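Local coordinates for DegV family protein (Thermus thermophilus, PDB 2DT8) that binds a fatty acid such as palmitic acid and also binds a zinc ion, with a biological role probably linked to lipid handling, at residues A[49-52]-A[53-56]; A[208-211]-A[212-215]; A[69-72]-A[73-76]; A[95-98]-A[99-103]. All blocks are in the same frame, centred on the assembly; numbering follows the deposited sequence.

All four contacts are local: three bridge neighbouring turns of one helix and interaction 1 runs from the last turn into the following loop, so none closes a long loop and they follow in series without nesting or crossing. From the N terminus, interaction 1 ends helix 45-53 ahead of strand 60-62. Interaction 3 follows on helix 66-76 and interaction 4 on helix 95-103; these two touch, with F69 CB 3.5 Å from A102 CB, and join their helices beside the sheet containing strands 3-8 and 82-87. Interaction 2 comes last, on helix 204-219 against strands 154-158 and 273-279, its centre about 41 Å from that of interaction 3 on the opposite side of the chain's centre.

Interaction 1: residues A[49-52]-A[53-56]; sequences FQKV and REGA
K51 O accepts the amide of A56 at 2.9 Å from A56 N, while V52 O takes the amide of G55 at 2.8 Å from G55 N. Together these bonds make a Schellman motif that ends helix 45-53, with G55 as its C-prime residue at positive phi (93°). The second bond reaches V52 O from above its carbonyl plane, and the first is tilted 28° from that of K51. Just before this, R53 N still bonds to F49 O in the usual helical way.

E54, the first residue to leave helical backbone angles, can be followed outward. Its CB lies close to two carbonyl oxygens, those of Q50 and K51. CG lies beside the backbone N, anti to the carbonyl carbon (chi1 -66°), which brings it 3.1 Å from Q50 O. CD stays near the same oxygen. At the tip the carboxylate divides: OE1 heads for K51, 4.1 Å from its CD, and OE2 lies 3.5 Å from Q50 CG. The K51 ammonium remains beyond salt-bridge range, with NZ 4.4 Å from E54 OE1. R53 folds back through a bend at chi3, placing NH1 3.6 Å from Q50 CG and one guanidinium face over Q50 CA. Nearer the backbone, K51 CB meets A56 CB, and V52 packs on F58 and P59 of the following loop.

A water donates to both V52 O and A56 O, giving the V52 carbonyl a second partner. The chemistry implies a helix end secured mainly by its backbone, with the K51-E54 attraction probably a weak addition at the surface.

Interaction 2: residues A[208-211]-A[212-215]; sequences REEI and LKAF
L212 N bonds to R208 O and F215 N to I211 O, each at 2.9 Å, on the inward, tightly packed side of helix 204-219. I211 and F215 are buried: I211 lies against L241 and F275, while the F215 ring, extended with CG opposite the backbone N (chi1 -179°), meets F275 and F154 edge-to-face. L212 reaches V245 of helix 236-247, and R208 makes salt bridges to E204 and to E244 of that helix. Between the two segments, these large side chains touch mostly through their first carbons, as with F215 CB, 3.5 Å from I211 O; their ends lead away into the neighbouring sheet and helix.

The solvent side is looser. The E210 chain bends at chi2 (54°), bringing OE1 3.9 Å from CD of the fully extended K213. The charged ends stop short of a salt bridge, with E210 OE1 4.7 Å from K213 NZ, and a water spans them: it donates to E210 OE1 and accepts from K213 NZ, both at 2.8 Å.

The attraction between E210 and K213 is therefore relayed through water and probably modest, whereas backbone bonds keep the helix regular and apolar burial, with the R208-E244 salt bridge, probably fixes its position.

Interaction 3: residues A[69-72]-A[73-76]; sequences FARV and YREA
F69 and Y73, one turn apart on helix 66-76, lie side by side and point the same way. Their ring planes are 36° apart and the centroids 5.7 Å, an oblique pairing in which F69 CD1 approaches Y73 CZ at 3.9 Å and Y73 OH at 3.6 Å. The tyrosine CG sits beside its own backbone N (chi1 -66°), and this swings the ring over F69 O, which stands 3.4 Å above one face, offset toward the rim. The same oxygen accepts the Y73 amide.

On the outer side, R74 bends at chi3 so that one guanidinium face covers A70 O and NH2 comes 3.5 Å from R71 CA. E75 runs alongside R71, its OE2 3.8 Å from R71 CG. The head groups stay apart, with R71 NE 5.5 Å from E75 OE2, and their planes are turned 82°.

In the next shell, the Y73 hydroxyl is hydrogen-bonded to S85 OG, fixing the far end of the ring, and H87 meets F69 with its ring nearly perpendicular. A70 lies against E105, which with E67 binds the zinc ion. V72 packs on V6 and V26, and A76 on T4.

Chemically, the buried phenol is anchored by a polar partner within apolar surroundings. Outside, R71 NH1 stands 4.6 Å from R74 NH2, a like-charge approach that the long, weak ion pair of R71 with D68 may partly offset.

Interaction 4: residues A[95-98]-A[99-103]; sequences TVQS and AELAA
V96 and E100 carry the side-chain contact, crossing at an angle one turn apart along helix 95-103. The valine presents CG1, the branch directed opposite its backbone N (chi1 162°), and the glutamate lays its carboxyl end against that methyl: V96 CG1 is 3.7 Å from E100 CD and equally near OE2. E100 reaches there because CG turns beside its own N (chi1 -65°) and the chain then runs extended. On the way CG passes 3.2 Å from V96 O. The same oxygen accepts E100 N at 2.8 Å, so the glutamate's amide and aliphatic stem both close on one carbonyl. The meeting with the methyl is van der Waals in kind.

Q97 and L101 repeat the spacing more loosely. L101 CG lies 3.4 Å from Q97 O, while the side chains themselves come no nearer than 4.3 Å, between Q97 CG and L101 CD1. On the buried side the residues are small. A99 CB rests against the carbonyl oxygens of T95 and V96, and A102 CB lies 3.6 Å from S98 O. The two hydroxyls have partners beyond these turns: S98 OG bonds to P64 O, and T95 OG1 pairs with S93 OG.

The side chain of T95 comes to about 4 Å, nearest atoms, from the bound palmitic acid, bringing the start of the helix to the lipid. The helix forms the crossover of a beta-alpha-beta unit between strands 82-87 and 110-114: A99 packs on H87 and V112, E100 also touches V112, and A103 meets V110. Toward helix 66-76, A99 and A102 offer a small-residue surface on which Y73 rests, with F69 against T95.

Interaction 1: residues A[49-52]-A[53-56]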
ATOM      1  N   PHE A  49      11.733  -1.240  14.597  1.00  4.50           N
ATOM      2  CA  PHE A  49      11.409  -0.392  15.734  1.00  4.64           C
ATOM      3  C   PHE A  49      12.224  -0.705  16.991  1.00  5.63           C
ATOM      4  O   PHE A  49      12.488   0.154  17.821  1.00  4.96           O
ATOM      5  CB  PHE A  49       9.901  -0.423  16.004  1.00  5.00           C
ATOM      6  CG  PHE A  49       9.078  -0.052  14.795  1.00  7.59           C
ATOM      7  CD1 PHE A  49       9.519   0.947  13.926  1.00  7.10           C
ATOM      8  CD2 PHE A  49       7.883  -0.699  14.514  1.00  8.97           C
ATOM      9  CE1 PHE A  49       8.783   1.291  12.787  1.00 12.18           C
ATOM     10  CE2 PHE A  49       7.137  -0.359  13.375  1.00 10.85           C
ATOM     11  CZ  PHE A  49       7.593   0.638  12.514  1.00 10.10           C
ATOM     12  N   GLN A  50      12.575  -2.000  17.079  1.00  5.27           N
ATOM     13  CA  GLN A  50      13.379  -2.402  18.218  1.00  6.06           C
ATOM     14  C   GLN A  50      14.767  -1.762  18.154  1.00  8.40           C
ATOM     15  O   GLN A  50      15.354  -1.384  19.160  1.00  7.38           O
ATOM     16  CB  GLN A  50      13.666  -3.938  18.215  1.00  9.19           C
ATOM     17  CG  GLN A  50      14.658  -4.386  19.291  1.00 14.95           C
ATOM     18  CD  GLN A  50      15.180  -5.800  19.087  1.00 26.22           C
ATOM     19  OE1 GLN A  50      16.064  -6.251  19.817  1.00 31.49           O
ATOM     20  NE2 GLN A  50      14.643  -6.503  18.094  1.00 26.41           N
ATOM     21  N   LYS A  51      15.257  -1.697  16.903  1.00  5.61           N
ATOM     22  CA  LYS A  51      16.556  -1.080  16.722  1.00  7.40           C
ATOM     23  C   LYS A  51      16.554   0.442  17.021  1.00  9.21           C
ATOM     24  O   LYS A  51      17.473   1.007  17.628  1.00 10.03           O
ATOM     25  CB  LYS A  51      17.121  -1.212  15.240  1.00 10.58           C
ATOM     26  CG  LYS A  51      17.492  -2.632  14.858  1.00 16.82           C
ATOM     27  CD  LYS A  51      18.610  -3.178  15.733  1.00 23.10           C
ATOM     28  CE  LYS A  51      19.116  -4.510  15.192  1.00 23.46           C
ATOM     29  NZ  LYS A  51      20.147  -5.112  16.085  1.00 28.59           N
ATOM     30  N   VAL A  52      15.471   1.094  16.616  1.00  6.01           N
ATOM     31  CA  VAL A  52      15.335   2.513  16.913  1.00  5.45           C
ATOM     32  C   VAL A  52      15.250   2.720  18.427  1.00  5.79           C
ATOM     33  O   VAL A  52      15.911   3.575  19.002  1.00  6.75           O
ATOM     34  CB  VAL A  52      14.118   3.109  16.163  1.00  5.88           C
ATOM     35  CG1 VAL A  52      13.895   4.551  16.576  1.00  7.50           C
ATOM     36  CG2 VAL A  52      14.370   3.040  14.649  1.00  6.29           C
ATOM     37  N   ARG A  53      14.402   1.865  19.026  1.00  5.32           N
ATOM     38  CA  ARG A  53      14.233   1.984  20.461  1.00  7.30           C
ATOM     39  C   ARG A  53      15.561   1.844  21.267  1.00  9.10           C
ATOM     40  O   ARG A  53      15.821   2.428  22.311  1.00  8.68           O
ATOM     41  CB  ARG A  53      13.142   0.947  21.069  1.00 10.67           C
ATOM     42  CG  ARG A  53      12.703   1.083  22.543  1.00 16.69           C
ATOM     43  CD  ARG A  53      11.650  -0.004  22.760  1.00 22.08           C
ATOM     44  NE  ARG A  53      12.235  -1.298  22.424  1.00 29.14           N
ATOM     45  CZ  ARG A  53      11.530  -2.367  22.052  1.00 31.57           C
ATOM     46  NH1 ARG A  53      12.127  -3.550  21.770  1.00 31.88           N
ATOM     47  NH2 ARG A  53      10.206  -2.273  21.988  1.00 28.39           N
ATOM     48  N   GLU A  54      16.429   1.096  20.565  1.00  6.48           N
ATOM     49  CA  GLU A  54      17.739   0.865  21.142  1.00  9.98           C
ATOM     50  C   GLU A  54      18.856   1.930  20.791  1.00 11.61           C
ATOM     51  O   GLU A  54      20.049   1.855  21.117  1.00 12.22           O
ATOM     52  CB  GLU A  54      18.398  -0.550  20.738  1.00  8.70           C
ATOM     53  CG  GLU A  54      17.587  -1.697  21.336  1.00  7.13           C
ATOM     54  CD  GLU A  54      17.955  -3.061  20.787  1.00 11.44           C
ATOM     55  OE1 GLU A  54      18.707  -3.123  19.791  1.00 17.47           O
ATOM     56  OE2 GLU A  54      17.473  -4.073  21.345  1.00 13.39           O
ATOM     57  N   GLY A  55      18.364   2.956  20.101  1.00 10.92           N
ATOM     58  CA  GLY A  55      19.225   4.070  19.744  1.00 14.79           C
ATOM     59  C   GLY A  55      19.895   4.001  18.387  1.00 16.22           C
ATOM     60  O   GLY A  55      20.804   4.782  18.084  1.00 20.25           O
ATOM     61  N   ALA A  56      19.462   3.073  17.546  1.00 15.86           N
ATOM     62  CA  ALA A  56      20.057   2.976  16.228  1.00 15.57           C
ATOM     63  C   ALA A  56      19.465   4.015  15.287  1.00 10.74           C
ATOM     64  O   ALA A  56      18.378   4.551  15.524  1.00 17.35           O
ATOM     65  CB  ALA A  56      19.863   1.583  15.670  1.00 19.31           C
TER
HETATM   66  O   HOH W   1      16.947   5.855  17.983  1.00 14.34           O

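Interaction 2: residues A[208-211]-A[212-215]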
ATOM      1  N   ARG A 208     -10.938   6.229  15.837  1.00 10.07           N
ATOM      2  CA  ARG A 208     -11.629   5.203  15.076  1.00 11.77           C
ATOM      3  C   ARG A 208     -13.012   5.687  14.644  1.00 13.58           C
ATOM      4  O   ARG A 208     -13.467   5.372  13.537  1.00 11.23           O
ATOM      5  CB  ARG A 208     -11.744   3.921  15.900  1.00 14.36           C
ATOM      6  CG  ARG A 208     -10.393   3.294  16.226  1.00 17.01           C
ATOM      7  CD  ARG A 208     -10.551   1.835  16.626  1.00 22.68           C
ATOM      8  NE  ARG A 208     -11.525   1.674  17.701  1.00 27.10           N
ATOM      9  CZ  ARG A 208     -11.262   1.884  18.985  1.00 26.03           C
ATOM     10  NH1 ARG A 208     -10.049   2.259  19.363  1.00 30.50           N
ATOM     11  NH2 ARG A 208     -12.214   1.724  19.895  1.00 33.46           N
ATOM     12  N   GLU A 209     -13.677   6.460  15.500  1.00 12.88           N
ATOM     13  CA  GLU A 209     -15.002   6.977  15.175  1.00 11.58           C
ATOM     14  C   GLU A 209     -14.940   7.928  13.977  1.00 11.58           C
ATOM     15  O   GLU A 209     -15.799   7.928  13.106  1.00 12.41           O
ATOM     16  CB  GLU A 209     -15.646   7.603  16.426  1.00 14.67           C
ATOM     17  CG  GLU A 209     -15.776   6.586  17.564  1.00 17.14           C
ATOM     18  CD  GLU A 209     -16.424   7.129  18.829  1.00 23.16           C
ATOM     19  OE1 GLU A 209     -16.332   8.345  19.088  1.00 26.59           O
ATOM     20  OE2 GLU A 209     -17.011   6.321  19.579  1.00 25.41           O
ATOM     21  N   GLU A 210     -13.887   8.710  14.002  1.00  8.93           N
ATOM     22  CA  GLU A 210     -13.686   9.659  12.926  1.00  9.43           C
ATOM     23  C   GLU A 210     -13.336   8.971  11.605  1.00  9.45           C
ATOM     24  O   GLU A 210     -13.879   9.277  10.551  1.00  9.67           O
ATOM     25  CB  GLU A 210     -12.471  10.661  13.189  1.00 11.97           C
ATOM     26  CG  GLU A 210     -11.956  11.500  12.015  1.00 16.19           C
ATOM     27  CD  GLU A 210     -13.047  12.306  11.321  1.00 23.56           C
ATOM     28  OE1 GLU A 210     -13.980  12.775  12.010  1.00 24.58           O
ATOM     29  OE2 GLU A 210     -12.964  12.485  10.084  1.00 22.92           O
ATOM     30  N   ILE A 211     -12.753   7.820  11.725  1.00  6.92           N
ATOM     31  CA  ILE A 211     -12.391   7.097  10.522  1.00  6.67           C
ATOM     32  C   ILE A 211     -13.667   6.411   9.968  1.00  9.79           C
ATOM     33  O   ILE A 211     -13.950   6.426   8.767  1.00  9.81           O
ATOM     34  CB  ILE A 211     -11.318   5.916  10.752  1.00  4.69           C
ATOM     35  CG1 ILE A 211      -9.932   6.539  10.951  1.00  7.33           C
ATOM     36  CG2 ILE A 211     -11.300   4.907   9.595  1.00  7.89           C
ATOM     37  CD1 ILE A 211      -8.878   5.538  11.399  1.00  8.32           C
ATOM     38  N   LEU A 212     -14.547   5.949  10.913  1.00  8.61           N
ATOM     39  CA  LEU A 212     -15.778   5.291  10.467  1.00  9.44           C
ATOM     40  C   LEU A 212     -16.786   6.324   9.932  1.00 10.35           C
ATOM     41  O   LEU A 212     -17.534   6.036   8.989  1.00 10.66           O
ATOM     42  CB  LEU A 212     -16.399   4.484  11.613  1.00 10.54           C
ATOM     43  CG  LEU A 212     -17.551   3.557  11.217  1.00 20.09           C
ATOM     44  CD1 LEU A 212     -17.023   2.328  10.490  1.00 15.29           C
ATOM     45  CD2 LEU A 212     -18.310   3.151  12.462  1.00 18.45           C
ATOM     46  N   LYS A 213     -16.694   7.516  10.460  1.00  9.52           N
ATOM     47  CA  LYS A 213     -17.538   8.595   9.963  1.00  8.22           C
ATOM     48  C   LYS A 213     -17.166   8.872   8.503  1.00  9.58           C
ATOM     49  O   LYS A 213     -18.040   8.992   7.642  1.00 10.91           O
ATOM     50  CB  LYS A 213     -17.331   9.863  10.802  1.00 12.72           C
ATOM     51  CG  LYS A 213     -18.063  11.087  10.258  1.00 16.54           C
ATOM     52  CD  LYS A 213     -17.790  12.328  11.110  1.00 18.24           C
ATOM     53  CE  LYS A 213     -18.416  13.576  10.496  1.00 24.72           C
ATOM     54  NZ  LYS A 213     -18.166  14.793  11.330  1.00 25.38           N
ATOM     55  N   ALA A 214     -15.869   8.978   8.232  1.00  9.74           N
ATOM     56  CA  ALA A 214     -15.387   9.236   6.876  1.00  8.17           C
ATOM     57  C   ALA A 214     -15.764   8.080   5.955  1.00  9.08           C
ATOM     58  O   ALA A 214     -16.168   8.290   4.806  1.00  8.72           O
ATOM     59  CB  ALA A 214     -13.873   9.421   6.882  1.00  7.97           C
ATOM     60  N   PHE A 215     -15.626   6.858   6.458  1.00  7.45           N
ATOM     61  CA  PHE A 215     -15.950   5.673   5.678  1.00  7.12           C
ATOM     62  C   PHE A 215     -17.420   5.610   5.292  1.00  9.83           C
ATOM     63  O   PHE A 215     -17.751   5.305   4.143  1.00  8.58           O
ATOM     64  CB  PHE A 215     -15.584   4.409   6.454  1.00  7.96           C
ATOM     65  CG  PHE A 215     -15.863   3.138   5.705  1.00  6.86           C
ATOM     66  CD1 PHE A 215     -15.235   2.877   4.488  1.00  8.28           C
ATOM     67  CD2 PHE A 215     -16.748   2.195   6.217  1.00  9.22           C
ATOM     68  CE1 PHE A 215     -15.482   1.694   3.795  1.00 10.35           C
ATOM     69  CE2 PHE A 215     -17.000   1.006   5.529  1.00  9.99           C
ATOM     70  CZ  PHE A 215     -16.367   0.757   4.321  1.00  9.87           C
TER
HETATM   71  O   HOH W   2     -15.438  15.145  11.528  1.00 30.42           O

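Interaction 3: residues A[69-72]-A[73-76]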
ATOM      1  N   PHE A  69      13.898  -4.873 -12.336  1.00  6.68           N
ATOM      2  CA  PHE A  69      12.647  -5.006 -13.069  1.00  6.02           C
ATOM      3  C   PHE A  69      12.836  -5.718 -14.402  1.00  6.19           C
ATOM      4  O   PHE A  69      12.037  -6.579 -14.767  1.00  5.69           O
ATOM      5  CB  PHE A  69      12.032  -3.625 -13.319  1.00  4.00           C
ATOM      6  CG  PHE A  69      11.156  -3.140 -12.207  1.00  3.52           C
ATOM      7  CD1 PHE A  69       9.929  -3.750 -11.965  1.00  7.24           C
ATOM      8  CD2 PHE A  69      11.555  -2.088 -11.395  1.00  4.12           C
ATOM      9  CE1 PHE A  69       9.107  -3.315 -10.934  1.00  8.45           C
ATOM     10  CE2 PHE A  69      10.743  -1.639 -10.354  1.00  5.33           C
ATOM     11  CZ  PHE A  69       9.514  -2.260 -10.122  1.00  6.14           C
ATOM     12  N   ALA A  70      13.882  -5.356 -15.142  1.00  7.05           N
ATOM     13  CA  ALA A  70      14.098  -5.968 -16.451  1.00  5.83           C
ATOM     14  C   ALA A  70      14.218  -7.484 -16.384  1.00  6.16           C
ATOM     15  O   ALA A  70      13.714  -8.188 -17.257  1.00  8.12           O
ATOM     16  CB  ALA A  70      15.333  -5.370 -17.113  1.00  5.51           C
ATOM     17  N   ARG A  71      14.958  -8.034 -15.359  1.00  6.67           N
ATOM     18  CA  ARG A  71      15.050  -9.486 -15.202  1.00  7.68           C
ATOM     19  C   ARG A  71      13.665 -10.098 -15.037  1.00  7.81           C
ATOM     20  O   ARG A  71      13.366 -11.141 -15.623  1.00  9.39           O
ATOM     21  CB  ARG A  71      15.910  -9.847 -13.992  1.00 10.26           C
ATOM     22  CG  ARG A  71      16.011 -11.351 -13.727  1.00 18.11           C
ATOM     23  CD  ARG A  71      16.867 -11.693 -12.500  1.00 23.57           C
ATOM     24  NE  ARG A  71      17.205 -10.527 -11.684  1.00 31.07           N
ATOM     25  CZ  ARG A  71      18.055  -9.576 -12.060  1.00 31.91           C
ATOM     26  NH1 ARG A  71      18.790  -9.741 -13.155  1.00 37.06           N
ATOM     27  NH2 ARG A  71      18.174  -8.462 -11.349  1.00 33.87           N
ATOM     28  N   VAL A  72      12.807  -9.519 -14.245  1.00  7.55           N
ATOM     29  CA  VAL A  72      11.472 -10.043 -14.011  1.00  7.90           C
ATOM     30  C   VAL A  72      10.634  -9.928 -15.292  1.00  8.09           C
ATOM     31  O   VAL A  72       9.969 -10.885 -15.677  1.00  7.96           O
ATOM     32  CB  VAL A  72      10.815  -9.323 -12.806  1.00  8.41           C
ATOM     33  CG1 VAL A  72       9.374  -9.771 -12.636  1.00  9.91           C
ATOM     34  CG2 VAL A  72      11.609  -9.647 -11.531  1.00 10.89           C
ATOM     35  N   TYR A  73      10.689  -8.784 -15.974  1.00  6.44           N
ATOM     36  CA  TYR A  73       9.908  -8.627 -17.197  1.00  7.27           C
ATOM     37  C   TYR A  73      10.347  -9.642 -18.246  1.00  6.42           C
ATOM     38  O   TYR A  73       9.513 -10.265 -18.902  1.00  7.32           O
ATOM     39  CB  TYR A  73      10.048  -7.211 -17.786  1.00  5.72           C
ATOM     40  CG  TYR A  73       9.455  -6.095 -16.944  1.00  5.21           C
ATOM     41  CD1 TYR A  73       8.489  -6.357 -15.964  1.00  4.86           C
ATOM     42  CD2 TYR A  73       9.831  -4.769 -17.153  1.00  6.31           C
ATOM     43  CE1 TYR A  73       7.917  -5.329 -15.219  1.00  4.36           C
ATOM     44  CE2 TYR A  73       9.262  -3.734 -16.419  1.00  4.34           C
ATOM     45  CZ  TYR A  73       8.306  -4.016 -15.451  1.00  2.34           C
ATOM     46  OH  TYR A  73       7.760  -2.991 -14.722  1.00  5.78           O
ATOM     47  N   ARG A  74      11.615  -9.865 -18.408  1.00  7.79           N
ATOM     48  CA  ARG A  74      12.184 -10.766 -19.401  1.00  8.25           C
ATOM     49  C   ARG A  74      11.732 -12.207 -19.146  1.00  7.91           C
ATOM     50  O   ARG A  74      11.405 -12.952 -20.060  1.00 11.24           O
ATOM     51  CB  ARG A  74      13.714 -10.698 -19.366  1.00  7.86           C
ATOM     52  CG  ARG A  74      14.379 -11.686 -20.310  1.00 12.39           C
ATOM     53  CD  ARG A  74      15.864 -11.394 -20.516  1.00 18.02           C
ATOM     54  NE  ARG A  74      16.593 -11.240 -19.260  1.00 20.34           N
ATOM     55  CZ  ARG A  74      16.924 -10.071 -18.720  1.00 23.61           C
ATOM     56  NH1 ARG A  74      16.652  -8.931 -19.353  1.00 21.00           N
ATOM     57  NH2 ARG A  74      17.531 -10.038 -17.543  1.00 24.58           N
ATOM     58  N   GLU A  75      11.698 -12.523 -17.840  1.00  8.58           N
ATOM     59  CA  GLU A  75      11.328 -13.881 -17.488  1.00 11.35           C
ATOM     60  C   GLU A  75       9.820 -14.113 -17.710  1.00 11.65           C
ATOM     61  O   GLU A  75       9.375 -15.141 -18.202  1.00 13.49           O
ATOM     62  CB  GLU A  75      11.670 -14.147 -15.996  1.00 12.41           C
ATOM     63  CG  GLU A  75      13.165 -14.318 -15.764  1.00 22.50           C
ATOM     64  CD  GLU A  75      13.539 -14.380 -14.296  1.00 29.05           C
ATOM     65  OE1 GLU A  75      12.728 -13.946 -13.447  1.00 31.12           O
ATOM     66  OE2 GLU A  75      14.658 -14.843 -13.989  1.00 29.76           O
ATOM     67  N   ALA A  76       9.088 -13.034 -17.384  1.00  9.22           N
ATOM     68  CA  ALA A  76       7.647 -13.135 -17.516  1.00  8.55           C
ATOM     69  C   ALA A  76       7.206 -13.249 -18.986  1.00  8.20           C
ATOM     70  O   ALA A  76       6.303 -14.010 -19.349  1.00 11.14           O
ATOM     71  CB  ALA A  76       6.954 -11.871 -16.930  1.00  7.69           C
TER

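Interaction 4: residues A[95-98]-A[99-103]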
ATOM      1  N   THR A  95      10.115   3.795  -7.497  1.00  6.41           N
ATOM      2  CA  THR A  95       9.813   2.492  -8.076  1.00  5.43           C
ATOM      3  C   THR A  95       9.197   2.575  -9.477  1.00  5.71           C
ATOM      4  O   THR A  95       9.655   1.889 -10.394  1.00  5.63           O
ATOM      5  CB  THR A  95       8.885   1.689  -7.132  1.00  5.52           C
ATOM      6  OG1 THR A  95       9.562   1.483  -5.882  1.00  5.90           O
ATOM      7  CG2 THR A  95       8.527   0.329  -7.731  1.00  4.72           C
ATOM      8  N   VAL A  96       8.165   3.403  -9.643  1.00  4.98           N
ATOM      9  CA  VAL A  96       7.525   3.550 -10.954  1.00  5.99           C
ATOM     10  C   VAL A  96       8.559   3.952 -12.007  1.00  6.24           C
ATOM     11  O   VAL A  96       8.573   3.413 -13.117  1.00  6.80           O
ATOM     12  CB  VAL A  96       6.392   4.593 -10.914  1.00  6.77           C
ATOM     13  CG1 VAL A  96       6.043   5.052 -12.343  1.00  9.15           C
ATOM     14  CG2 VAL A  96       5.158   3.972 -10.257  1.00  8.60           C
ATOM     15  N   GLN A  97       9.363   4.952 -11.738  1.00  6.46           N
ATOM     16  CA  GLN A  97      10.431   5.370 -12.638  1.00  6.92           C
ATOM     17  C   GLN A  97      11.330   4.190 -13.020  1.00  6.22           C
ATOM     18  O   GLN A  97      11.744   4.073 -14.173  1.00  7.34           O
ATOM     19  CB  GLN A  97      11.247   6.481 -11.980  1.00  8.08           C
ATOM     20  CG  GLN A  97      12.528   6.843 -12.699  1.00 14.88           C
ATOM     21  CD  GLN A  97      13.149   8.110 -12.136  1.00 27.58           C
ATOM     22  OE1 GLN A  97      14.337   8.363 -12.320  1.00 34.75           O
ATOM     23  NE2 GLN A  97      12.338   8.920 -11.456  1.00 34.83           N
ATOM     24  N   SER A  98      11.809   3.355 -12.051  1.00  5.28           N
ATOM     25  CA  SER A  98      12.656   2.224 -12.407  1.00  4.51           C
ATOM     26  C   SER A  98      11.918   1.247 -13.326  1.00  5.29           C
ATOM     27  O   SER A  98      12.497   0.703 -14.283  1.00  6.41           O
ATOM     28  CB  SER A  98      13.117   1.469 -11.156  1.00  5.61           C
ATOM     29  OG  SER A  98      14.154   2.185 -10.516  1.00  9.45           O
ATOM     30  N   ALA A  99      10.642   1.016 -13.023  1.00  4.63           N
ATOM     31  CA  ALA A  99       9.832   0.107 -13.828  1.00  5.17           C
ATOM     32  C   ALA A  99       9.706   0.650 -15.255  1.00  4.52           C
ATOM     33  O   ALA A  99       9.823  -0.108 -16.217  1.00  4.78           O
ATOM     34  CB  ALA A  99       8.446  -0.063 -13.195  1.00  5.06           C
ATOM     35  N   GLU A 100       9.471   1.955 -15.388  1.00  6.15           N
ATOM     36  CA  GLU A 100       9.340   2.554 -16.715  1.00  5.58           C
ATOM     37  C   GLU A 100      10.644   2.448 -17.498  1.00  7.22           C
ATOM     38  O   GLU A 100      10.628   2.176 -18.701  1.00  7.37           O
ATOM     39  CB  GLU A 100       8.891   4.004 -16.605  1.00  6.71           C
ATOM     40  CG  GLU A 100       7.500   4.108 -16.015  1.00 10.76           C
ATOM     41  CD  GLU A 100       7.022   5.524 -15.865  1.00 19.19           C
ATOM     42  OE1 GLU A 100       7.862   6.411 -15.619  1.00 22.61           O
ATOM     43  OE2 GLU A 100       5.799   5.746 -15.977  1.00 24.09           O
ATOM     44  N   LEU A 101      11.778   2.635 -16.830  1.00  6.74           N
ATOM     45  CA  LEU A 101      13.052   2.494 -17.536  1.00  7.27           C
ATOM     46  C   LEU A 101      13.233   1.048 -18.028  1.00  7.57           C
ATOM     47  O   LEU A 101      13.697   0.815 -19.152  1.00 10.50           O
ATOM     48  CB  LEU A 101      14.211   2.898 -16.621  1.00  8.91           C
ATOM     49  CG  LEU A 101      14.323   4.404 -16.364  1.00  8.08           C
ATOM     50  CD1 LEU A 101      15.304   4.689 -15.233  1.00  9.20           C
ATOM     51  CD2 LEU A 101      14.775   5.089 -17.647  1.00 13.50           C
ATOM     52  N   ALA A 102      12.872   0.070 -17.200  1.00  5.49           N
ATOM     53  CA  ALA A 102      12.983  -1.321 -17.605  1.00  5.46           C
ATOM     54  C   ALA A 102      11.986  -1.626 -18.715  1.00  6.23           C
ATOM     55  O   ALA A 102      12.271  -2.400 -19.620  1.00  7.38           O
ATOM     56  CB  ALA A 102      12.719  -2.250 -16.414  1.00  5.47           C
ATOM     57  N   ALA A 103      10.802  -1.024 -18.636  1.00  5.61           N
ATOM     58  CA  ALA A 103       9.778  -1.267 -19.644  1.00  6.94           C
ATOM     59  C   ALA A 103      10.245  -0.883 -21.052  1.00  6.54           C
ATOM     60  O   ALA A 103       9.817  -1.500 -22.037  1.00  7.93           O
ATOM     61  CB  ALA A 103       8.499  -0.516 -19.282  1.00  6.50           C
TER